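Local atomic coordinates of cryptic loci regulator 2 (Schizosaccharomyces pombe 972h-, PDB entry 5IKJ), a protein that promotes transcriptional silencing of fission yeast heterochromatin, acting upstream of histone deacetylases, and is required for nucleosome positioning and for silencing by the SHREC complex. Residues A259-A263 / W527-Y533; P40-L45 / Q152-D157. All coordinates share one frame; numbering follows the deposited sequence.

Interaction 1. Residues A259-A263 / W527-Y533; sequences AIIVA and WVDDDFY
Val262 reaches from the strand into a cluster of side chains that Trp527, Val528, Phe532 and Tyr533 bring up to meet it. Val262 CB already lies 3.8 Å from Phe532 CZ. From there the two methyls part company. CG1, set anti to the backbone N (chi1 -179°), runs in beside Phe532 CE1 at 3.8 Å, comes equally near to Trp527 CZ2, and has the hydroxyl oxygen of Tyr533 as its nearest neighbour, with Val262 CG1 to Tyr533 OH at 3.7 Å. Val262 CG2 turns to the valine of the loop before the helix and stands 3.8 Å from Val528 CG1, with Trp527 CH2 also touching it. Opposite His291 of strand 288-294 the strand fits in an extra residue, Val262 with Ala263, the pattern of a classic beta bulge in this five-stranded antiparallel sheet, and both residues direct their side chains at the 527-533 segment. Ala263 CB lies 4.4 Å from Phe532 CE1, at the ring edge. Farther back along the strand, the side chains of Ile260 and Trp527 cross at about a right angle, with Ile260 CG2 3.9 Å from Trp527 CZ3. Within the incoming segment, Val528 CG2 lies above one indole face, out toward the rim, and Phe532 CD1 lies above the centre of the Tyr533 ring. Tyr300 bonds through its hydroxyl to Asp529 N and Asp531 OD1, where the chain leads into the helix.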
ATOM      1  N   ALA A 259     -21.043   4.626 -10.654  1.00 53.91           N
ATOM      2  CA  ALA A 259     -20.740   4.253  -9.282  1.00 55.27           C
ATOM      3  C   ALA A 259     -19.289   4.587  -8.972  1.00 60.71           C
ATOM      4  O   ALA A 259     -18.481   4.848  -9.866  1.00 55.01           O
ATOM      5  CB  ALA A 259     -21.009   2.765  -9.041  1.00 56.65           C
ATOM      6  N   ILE A 260     -18.972   4.575  -7.679  1.00 60.04           N
ATOM      7  CA  ILE A 260     -17.609   4.750  -7.197  1.00 50.97           C
ATOM      8  C   ILE A 260     -17.290   3.591  -6.265  1.00 54.67           C
ATOM      9  O   ILE A 260     -18.106   3.232  -5.408  1.00 53.42           O
ATOM     10  CB  ILE A 260     -17.414   6.097  -6.475  1.00 55.55           C
ATOM     11  CG1 ILE A 260     -15.949   6.268  -6.061  1.00 56.65           C
ATOM     12  CG2 ILE A 260     -18.323   6.198  -5.253  1.00 47.65           C
ATOM     13  CD1 ILE A 260     -15.536   7.709  -5.871  1.00 54.88           C
ATOM     14  N   ILE A 261     -16.112   2.998  -6.440  1.00 53.98           N
ATOM     15  CA  ILE A 261     -15.677   1.933  -5.546  1.00 50.06           C
ATOM     16  C   ILE A 261     -15.403   2.540  -4.173  1.00 56.98           C
ATOM     17  O   ILE A 261     -14.547   3.415  -4.028  1.00 63.46           O
ATOM     18  CB  ILE A 261     -14.433   1.224  -6.096  1.00 46.97           C
ATOM     19  CG1 ILE A 261     -14.644   0.775  -7.547  1.00 52.70           C
ATOM     20  CG2 ILE A 261     -14.058   0.027  -5.213  1.00 49.09           C
ATOM     21  CD1 ILE A 261     -15.653  -0.351  -7.734  1.00 55.57           C
ATOM     22  N   VAL A 262     -16.156   2.098  -3.167  1.00 55.33           N
ATOM     23  CA  VAL A 262     -15.949   2.526  -1.787  1.00 45.97           C
ATOM     24  C   VAL A 262     -15.127   1.522  -0.983  1.00 47.77           C
ATOM     25  O   VAL A 262     -14.360   1.916  -0.107  1.00 51.83           O
ATOM     26  CB  VAL A 262     -17.313   2.780  -1.116  1.00 54.07           C
ATOM     27  CG1 VAL A 262     -17.114   3.255   0.318  1.00 53.91           C
ATOM     28  CG2 VAL A 262     -18.123   3.783  -1.920  1.00 46.77           C
ATOM     29  N   ALA A 263     -15.286   0.229  -1.237  1.00 51.82           N
ATOM     30  CA  ALA A 263     -14.648  -0.809  -0.438  1.00 41.78           C
ATOM     31  C   ALA A 263     -14.552  -2.054  -1.301  1.00 38.70           C
ATOM     32  O   ALA A 263     -15.145  -2.136  -2.378  1.00 42.88           O
ATOM     33  CB  ALA A 263     -15.430  -1.087   0.855  1.00 48.27           C
ATOM     34  N   TRP A 527     -20.692  10.913  -1.002  1.00 57.81           N
ATOM     35  CA  TRP A 527     -19.987   9.792  -0.406  1.00 53.46           C
ATOM     36  C   TRP A 527     -20.981   8.985   0.431  1.00 61.15           C
ATOM     37  O   TRP A 527     -22.185   9.257   0.430  1.00 65.20           O
ATOM     38  CB  TRP A 527     -18.789  10.308   0.394  1.00 58.43           C
ATOM     39  CG  TRP A 527     -17.765   9.268   0.749  1.00 49.39           C
ATOM     40  CD1 TRP A 527     -17.294   8.979   1.996  1.00 58.01           C
ATOM     41  CD2 TRP A 527     -17.089   8.379  -0.150  1.00 44.31           C
ATOM     42  NE1 TRP A 527     -16.365   7.969   1.931  1.00 53.89           N
ATOM     43  CE2 TRP A 527     -16.222   7.582   0.624  1.00 58.17           C
ATOM     44  CE3 TRP A 527     -17.135   8.178  -1.533  1.00 55.44           C
ATOM     45  CZ2 TRP A 527     -15.406   6.602   0.063  1.00 53.61           C
ATOM     46  CZ3 TRP A 527     -16.323   7.202  -2.089  1.00 54.73           C
ATOM     47  CH2 TRP A 527     -15.471   6.428  -1.292  1.00 52.81           C
ATOM     48  N   VAL A 528     -20.498   7.980   1.151  1.00 55.47           N
ATOM     49  CA  VAL A 528     -21.371   7.081   1.890  1.00 61.49           C
ATOM     50  C   VAL A 528     -21.531   7.580   3.321  1.00 74.80           C
ATOM     51  O   VAL A 528     -20.748   8.393   3.821  1.00 71.49           O
ATOM     52  CB  VAL A 528     -20.834   5.634   1.869  1.00 61.38           C
ATOM     53  CG1 VAL A 528     -20.774   5.115   0.443  1.00 54.56           C
ATOM     54  CG2 VAL A 528     -19.463   5.551   2.534  1.00 57.33           C
ATOM     55  N   ASP A 529     -22.567   7.081   3.987  1.00 65.49           N
ATOM     56  CA  ASP A 529     -22.785   7.318   5.406  1.00 60.28           C
ATOM     57  C   ASP A 529     -22.366   6.086   6.202  1.00 57.13           C
ATOM     58  O   ASP A 529     -22.113   5.012   5.649  1.00 59.42           O
ATOM     59  CB  ASP A 529     -24.252   7.666   5.675  1.00 70.19           C
ATOM     60  CG  ASP A 529     -24.713   8.885   4.900  1.00 73.94           C
ATOM     61  OD1 ASP A 529     -24.176   9.130   3.798  1.00 84.40           O
ATOM     62  OD2 ASP A 529     -25.614   9.597   5.389  1.00 80.78           O
ATOM     63  N   ASP A 530     -22.298   6.249   7.525  1.00 60.71           N
ATOM     64  CA  ASP A 530     -21.785   5.182   8.378  1.00 71.48           C
ATOM     65  C   ASP A 530     -22.596   3.897   8.272  1.00 65.76           C
ATOM     66  O   ASP A 530     -22.071   2.822   8.581  1.00 59.14           O
ATOM     67  CB  ASP A 530     -21.741   5.645   9.837  1.00 80.97           C
ATOM     68  CG  ASP A 530     -20.469   6.402  10.174  1.00 91.20           C
ATOM     69  OD1 ASP A 530     -19.439   6.173   9.504  1.00 86.74           O
ATOM     70  OD2 ASP A 530     -20.496   7.222  11.115  1.00100.88           O
ATOM     71  N   ASP A 531     -23.861   3.975   7.851  1.00 66.91           N
ATOM     72  CA  ASP A 531     -24.661   2.761   7.715  1.00 72.87           C
ATOM     73  C   ASP A 531     -24.084   1.833   6.653  1.00 64.41           C
ATOM     74  O   ASP A 531     -24.202   0.607   6.771  1.00 56.28           O
ATOM     75  CB  ASP A 531     -26.106   3.119   7.373  1.00 63.28           C
ATOM     76  CG  ASP A 531     -26.217   3.918   6.092  1.00 66.57           C
ATOM     77  OD1 ASP A 531     -25.247   4.626   5.752  1.00 59.69           O
ATOM     78  OD2 ASP A 531     -27.270   3.836   5.425  1.00 76.28           O
ATOM     79  N   PHE A 532     -23.467   2.400   5.613  1.00 67.10           N
ATOM     80  CA  PHE A 532     -22.807   1.611   4.577  1.00 55.53           C
ATOM     81  C   PHE A 532     -21.992   0.469   5.169  1.00 56.34           C
ATOM     82  O   PHE A 532     -22.090  -0.680   4.726  1.00 56.13           O
ATOM     83  CB  PHE A 532     -21.909   2.529   3.746  1.00 60.39           C
ATOM     84  CG  PHE A 532     -21.259   1.853   2.570  1.00 64.81           C
ATOM     85  CD1 PHE A 532     -20.040   1.211   2.707  1.00 58.67           C
ATOM     86  CD2 PHE A 532     -21.862   1.880   1.323  1.00 57.36           C
ATOM     87  CE1 PHE A 532     -19.440   0.597   1.624  1.00 55.08           C
ATOM     88  CE2 PHE A 532     -21.266   1.268   0.237  1.00 56.01           C
ATOM     89  CZ  PHE A 532     -20.053   0.627   0.388  1.00 61.36           C
ATOM     90  N   TYR A 533     -21.179   0.774   6.179  1.00 58.29           N
ATOM     91  CA  TYR A 533     -20.271  -0.213   6.742  1.00 57.55           C
ATOM     92  C   TYR A 533     -20.971  -1.184   7.682  1.00 62.49           C
ATOM     93  O   TYR A 533     -20.473  -2.298   7.882  1.00 61.37           O
ATOM     94  CB  TYR A 533     -19.123   0.508   7.450  1.00 57.30           C
ATOM     95  CG  TYR A 533     -18.361   1.410   6.511  1.00 61.57           C
ATOM     96  CD1 TYR A 533     -17.325   0.914   5.731  1.00 60.31           C
ATOM     97  CD2 TYR A 533     -18.699   2.749   6.378  1.00 61.95           C
ATOM     98  CE1 TYR A 533     -16.635   1.732   4.858  1.00 51.92           C
ATOM     99  CE2 TYR A 533     -18.016   3.575   5.508  1.00 64.75           C
ATOM    100  CZ  TYR A 533     -16.985   3.060   4.749  1.00 51.36           C
ATOM    101  OH  TYR A 533     -16.301   3.879   3.883  1.00 58.49           O
TER

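Interaction 2. Residues P40-L45 / Q152-D157; sequences PSLKPL and QLYQRD
Leu45 of 40-45 packs against the backbone of Gln155 of 152-157, with Leu45 CG 4.0 Å from Gln155 N. Gln155 is gripped through its main chain: its N donates to Lys43 O at 2.8 Å, nearly straight at 172°, and its O accepts the N-H of Lys43, which lies in the carbonyl plane. Its side chain, extended beyond CG, carries the amide away from this pairing, and OE1 takes a hydrogen bond from Lys51. Leu45 follows with a third bond, from Leu45 N to Leu153 O at 3.1 Å; the bond is almost straight at its hydrogen, but the donor stands above the carbonyl plane. With CG turned anti to the carbonyl carbon (chi1 -65°), the Leu45 side chain lies obliquely across Leu153, bringing Leu45 CD1 to 3.8 Å from Leu153 CD2, and Phe169 adds to the packing around it. One water ties down this end by donating to Leu45 O and Gln152 OE1 and accepting from Leu153 N. Tyr154 projects from the other face of the sheet, where Pro44 CG reaches Tyr154 CE2 at 4.0 Å and Leu42 CD2 rests 4.0 Å from Tyr154 CB. Leu42 CD2 also meets the aliphatic part of Arg156, 3.4 Å from Arg156 CB. Leu42-Arg156 and Pro44-Tyr154 are non-hydrogen-bonded pairs flanking the hydrogen-bonded pair Lys43-Gln155. This is an antiparallel ladder between twisted strands, with 42-44 as an outer strand, within this chain, of a three-stranded antiparallel sheet completed by 168-172.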
ATOM      1  N   PRO A  40       4.177   0.316  46.312  1.00109.89           N
ATOM      2  CA  PRO A  40       4.858   0.681  45.064  1.00102.74           C
ATOM      3  C   PRO A  40       6.271   0.106  44.974  1.00108.62           C
ATOM      4  O   PRO A  40       7.250   0.854  44.998  1.00104.10           O
ATOM      5  CB  PRO A  40       4.884   2.211  45.122  1.00104.69           C
ATOM      6  CG  PRO A  40       4.897   2.522  46.575  1.00 98.14           C
ATOM      7  CD  PRO A  40       4.030   1.473  47.213  1.00111.13           C
ATOM      8  N   SER A  41       6.369  -1.215  44.875  1.00100.69           N
ATOM      9  CA  SER A  41       7.647  -1.901  44.765  1.00 99.54           C
ATOM     10  C   SER A  41       7.884  -2.354  43.330  1.00 91.78           C
ATOM     11  O   SER A  41       6.950  -2.536  42.545  1.00 81.29           O
ATOM     12  CB  SER A  41       7.699  -3.105  45.708  1.00 97.48           C
ATOM     13  OG  SER A  41       6.656  -4.021  45.422  1.00 94.87           O
ATOM     14  N   LEU A  42       9.160  -2.534  42.995  1.00 74.17           N
ATOM     15  CA  LEU A  42       9.573  -3.007  41.682  1.00 78.40           C
ATOM     16  C   LEU A  42      10.396  -4.275  41.846  1.00 70.87           C
ATOM     17  O   LEU A  42      11.311  -4.327  42.676  1.00 70.50           O
ATOM     18  CB  LEU A  42      10.381  -1.939  40.937  1.00 73.92           C
ATOM     19  CG  LEU A  42       9.595  -0.784  40.310  1.00 80.20           C
ATOM     20  CD1 LEU A  42      10.551   0.250  39.735  1.00 78.50           C
ATOM     21  CD2 LEU A  42       8.653  -1.288  39.230  1.00 70.97           C
ATOM     22  N   LYS A  43      10.068  -5.289  41.055  1.00 67.49           N
ATOM     23  CA  LYS A  43      10.721  -6.595  41.133  1.00 70.84           C
ATOM     24  C   LYS A  43      11.395  -6.901  39.803  1.00 74.72           C
ATOM     25  O   LYS A  43      10.694  -7.092  38.791  1.00 63.89           O
ATOM     26  CB  LYS A  43       9.694  -7.672  41.482  1.00 67.54           C
ATOM     27  CG  LYS A  43      10.197  -9.100  41.367  1.00 68.24           C
ATOM     28  CD  LYS A  43       9.202 -10.062  41.995  1.00 75.19           C
ATOM     29  CE  LYS A  43       9.369 -11.476  41.468  1.00 81.26           C
ATOM     30  NZ  LYS A  43       8.558 -12.450  42.251  1.00 90.50           N
ATOM     31  N   PRO A  44      12.727  -6.954  39.735  1.00 69.71           N
ATOM     32  CA  PRO A  44      13.382  -7.223  38.448  1.00 63.74           C
ATOM     33  C   PRO A  44      12.983  -8.578  37.884  1.00 59.70           C
ATOM     34  O   PRO A  44      12.892  -9.571  38.608  1.00 71.57           O
ATOM     35  CB  PRO A  44      14.876  -7.174  38.791  1.00 65.17           C
ATOM     36  CG  PRO A  44      14.961  -6.390  40.052  1.00 68.66           C
ATOM     37  CD  PRO A  44      13.706  -6.694  40.805  1.00 66.22           C
ATOM     38  N   LEU A  45      12.747  -8.609  36.573  1.00 55.05           N
ATOM     39  CA  LEU A  45      12.439  -9.846  35.862  1.00 61.17           C
ATOM     40  C   LEU A  45      13.603 -10.188  34.940  1.00 71.68           C
ATOM     41  O   LEU A  45      13.715  -9.614  33.845  1.00 70.96           O
ATOM     42  CB  LEU A  45      11.141  -9.706  35.060  1.00 62.07           C
ATOM     43  CG  LEU A  45       9.847  -9.508  35.857  1.00 66.73           C
ATOM     44  CD1 LEU A  45       8.651  -9.485  34.919  1.00 55.77           C
ATOM     45  CD2 LEU A  45       9.666 -10.587  36.919  1.00 64.58           C
ATOM     46  N   GLN A 152      15.898  -2.847  31.030  1.00 75.25           N
ATOM     47  CA  GLN A 152      15.647  -3.724  32.167  1.00 66.09           C
ATOM     48  C   GLN A 152      14.148  -3.812  32.417  1.00 57.16           C
ATOM     49  O   GLN A 152      13.466  -2.786  32.494  1.00 53.02           O
ATOM     50  CB  GLN A 152      16.366  -3.218  33.422  1.00 69.32           C
ATOM     51  CG  GLN A 152      16.266  -4.151  34.620  1.00 84.62           C
ATOM     52  CD  GLN A 152      16.962  -5.476  34.391  1.00 87.16           C
ATOM     53  OE1 GLN A 152      16.336  -6.535  34.439  1.00 86.14           O
ATOM     54  NE2 GLN A 152      18.266  -5.425  34.146  1.00 78.35           N
ATOM     55  N   LEU A 153      13.646  -5.036  32.544  1.00 58.10           N
ATOM     56  CA  LEU A 153      12.230  -5.284  32.777  1.00 62.42           C
ATOM     57  C   LEU A 153      11.953  -5.432  34.270  1.00 65.41           C
ATOM     58  O   LEU A 153      12.812  -5.865  35.041  1.00 59.11           O
ATOM     59  CB  LEU A 153      11.784  -6.544  32.033  1.00 57.91           C
ATOM     60  CG  LEU A 153      10.304  -6.921  32.107  1.00 56.95           C
ATOM     61  CD1 LEU A 153       9.446  -5.907  31.367  1.00 56.74           C
ATOM     62  CD2 LEU A 153      10.095  -8.320  31.550  1.00 61.01           C
ATOM     63  N   TYR A 154      10.736  -5.066  34.669  1.00 65.91           N
ATOM     64  CA  TYR A 154      10.340  -5.107  36.071  1.00 60.48           C
ATOM     65  C   TYR A 154       8.869  -5.476  36.181  1.00 67.12           C
ATOM     66  O   TYR A 154       8.078  -5.221  35.270  1.00 59.64           O
ATOM     67  CB  TYR A 154      10.561  -3.759  36.770  1.00 57.84           C
ATOM     68  CG  TYR A 154      12.000  -3.308  36.835  1.00 66.09           C
ATOM     69  CD1 TYR A 154      12.601  -2.685  35.749  1.00 62.02           C
ATOM     70  CD2 TYR A 154      12.751  -3.486  37.987  1.00 66.98           C
ATOM     71  CE1 TYR A 154      13.912  -2.264  35.806  1.00 65.80           C
ATOM     72  CE2 TYR A 154      14.064  -3.069  38.053  1.00 63.49           C
ATOM     73  CZ  TYR A 154      14.641  -2.458  36.960  1.00 70.29           C
ATOM     74  OH  TYR A 154      15.951  -2.041  37.022  1.00 67.73           O
ATOM     75  N   GLN A 155       8.514  -6.080  37.314  1.00 62.67           N
ATOM     76  CA  GLN A 155       7.126  -6.237  37.727  1.00 58.90           C
ATOM     77  C   GLN A 155       6.831  -5.219  38.821  1.00 56.06           C
ATOM     78  O   GLN A 155       7.581  -5.121  39.797  1.00 64.86           O
ATOM     79  CB  GLN A 155       6.855  -7.651  38.245  1.00 65.57           C
ATOM     80  CG  GLN A 155       5.376  -7.956  38.460  1.00 64.30           C
ATOM     81  CD  GLN A 155       5.130  -9.368  38.962  1.00 60.02           C
ATOM     82  OE1 GLN A 155       4.763 -10.256  38.193  1.00 61.36           O
ATOM     83  NE2 GLN A 155       5.324  -9.578  40.260  1.00 59.54           N
ATOM     84  N   ARG A 156       5.751  -4.460  38.655  1.00 60.27           N
ATOM     85  CA  ARG A 156       5.345  -3.466  39.642  1.00 74.24           C
ATOM     86  C   ARG A 156       3.961  -3.807  40.170  1.00 65.64           C
ATOM     87  O   ARG A 156       3.037  -4.061  39.389  1.00 62.29           O
ATOM     88  CB  ARG A 156       5.336  -2.052  39.058  1.00 71.54           C
ATOM     89  CG  ARG A 156       5.344  -0.972  40.134  1.00 73.74           C
ATOM     90  CD  ARG A 156       5.261   0.424  39.542  1.00 73.57           C
ATOM     91  NE  ARG A 156       3.886   0.811  39.232  1.00 87.38           N
ATOM     92  CZ  ARG A 156       3.212   1.801  39.815  1.00 87.17           C
ATOM     93  NH1 ARG A 156       1.965   2.053  39.440  1.00 76.39           N
ATOM     94  NH2 ARG A 156       3.767   2.549  40.760  1.00 84.02           N
ATOM     95  N   ASP A 157       3.825  -3.805  41.492  1.00 75.36           N
ATOM     96  CA  ASP A 157       2.530  -3.982  42.126  1.00 81.65           C
ATOM     97  C   ASP A 157       1.750  -2.675  42.097  1.00 87.52           C
ATOM     98  O   ASP A 157       2.319  -1.583  42.180  1.00 85.68           O
ATOM     99  CB  ASP A 157       2.703  -4.452  43.570  1.00 80.09           C
ATOM    100  CG  ASP A 157       3.510  -5.732  43.673  1.00 83.70           C
ATOM    101  OD1 ASP A 157       3.400  -6.580  42.763  1.00 89.84           O
ATOM    102  OD2 ASP A 157       4.259  -5.885  44.660  1.00 89.10           O
TER
HETATM  103  O   HOH W   1      15.078  -7.723  32.331  1.00 50.16           O

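How the interactions relate
From the N terminus, interaction 2 comes first: the chain leaves strand 42-44, passes through helices 50-67 and 75-82 and a long unmodelled stretch, and returns as strand 152-156, closing a loop of 106 residues. Only after the zinc site of His189, Cys204, Cys206 and Cys209 does interaction 1 open, at strand 255-266. Its loop of 263 residues takes in the ten-stranded mixed sheet before the loop at 527-530 and the start of helix 531-540 come back to the strand. The two loops follow in series, neither nested nor crossed. Their centres lie 49 Å apart: interaction 2 joins strands of a small N-terminal sheet, whereas interaction 1 joins the five-stranded sheet to the C-terminal helix and its lead-in loop.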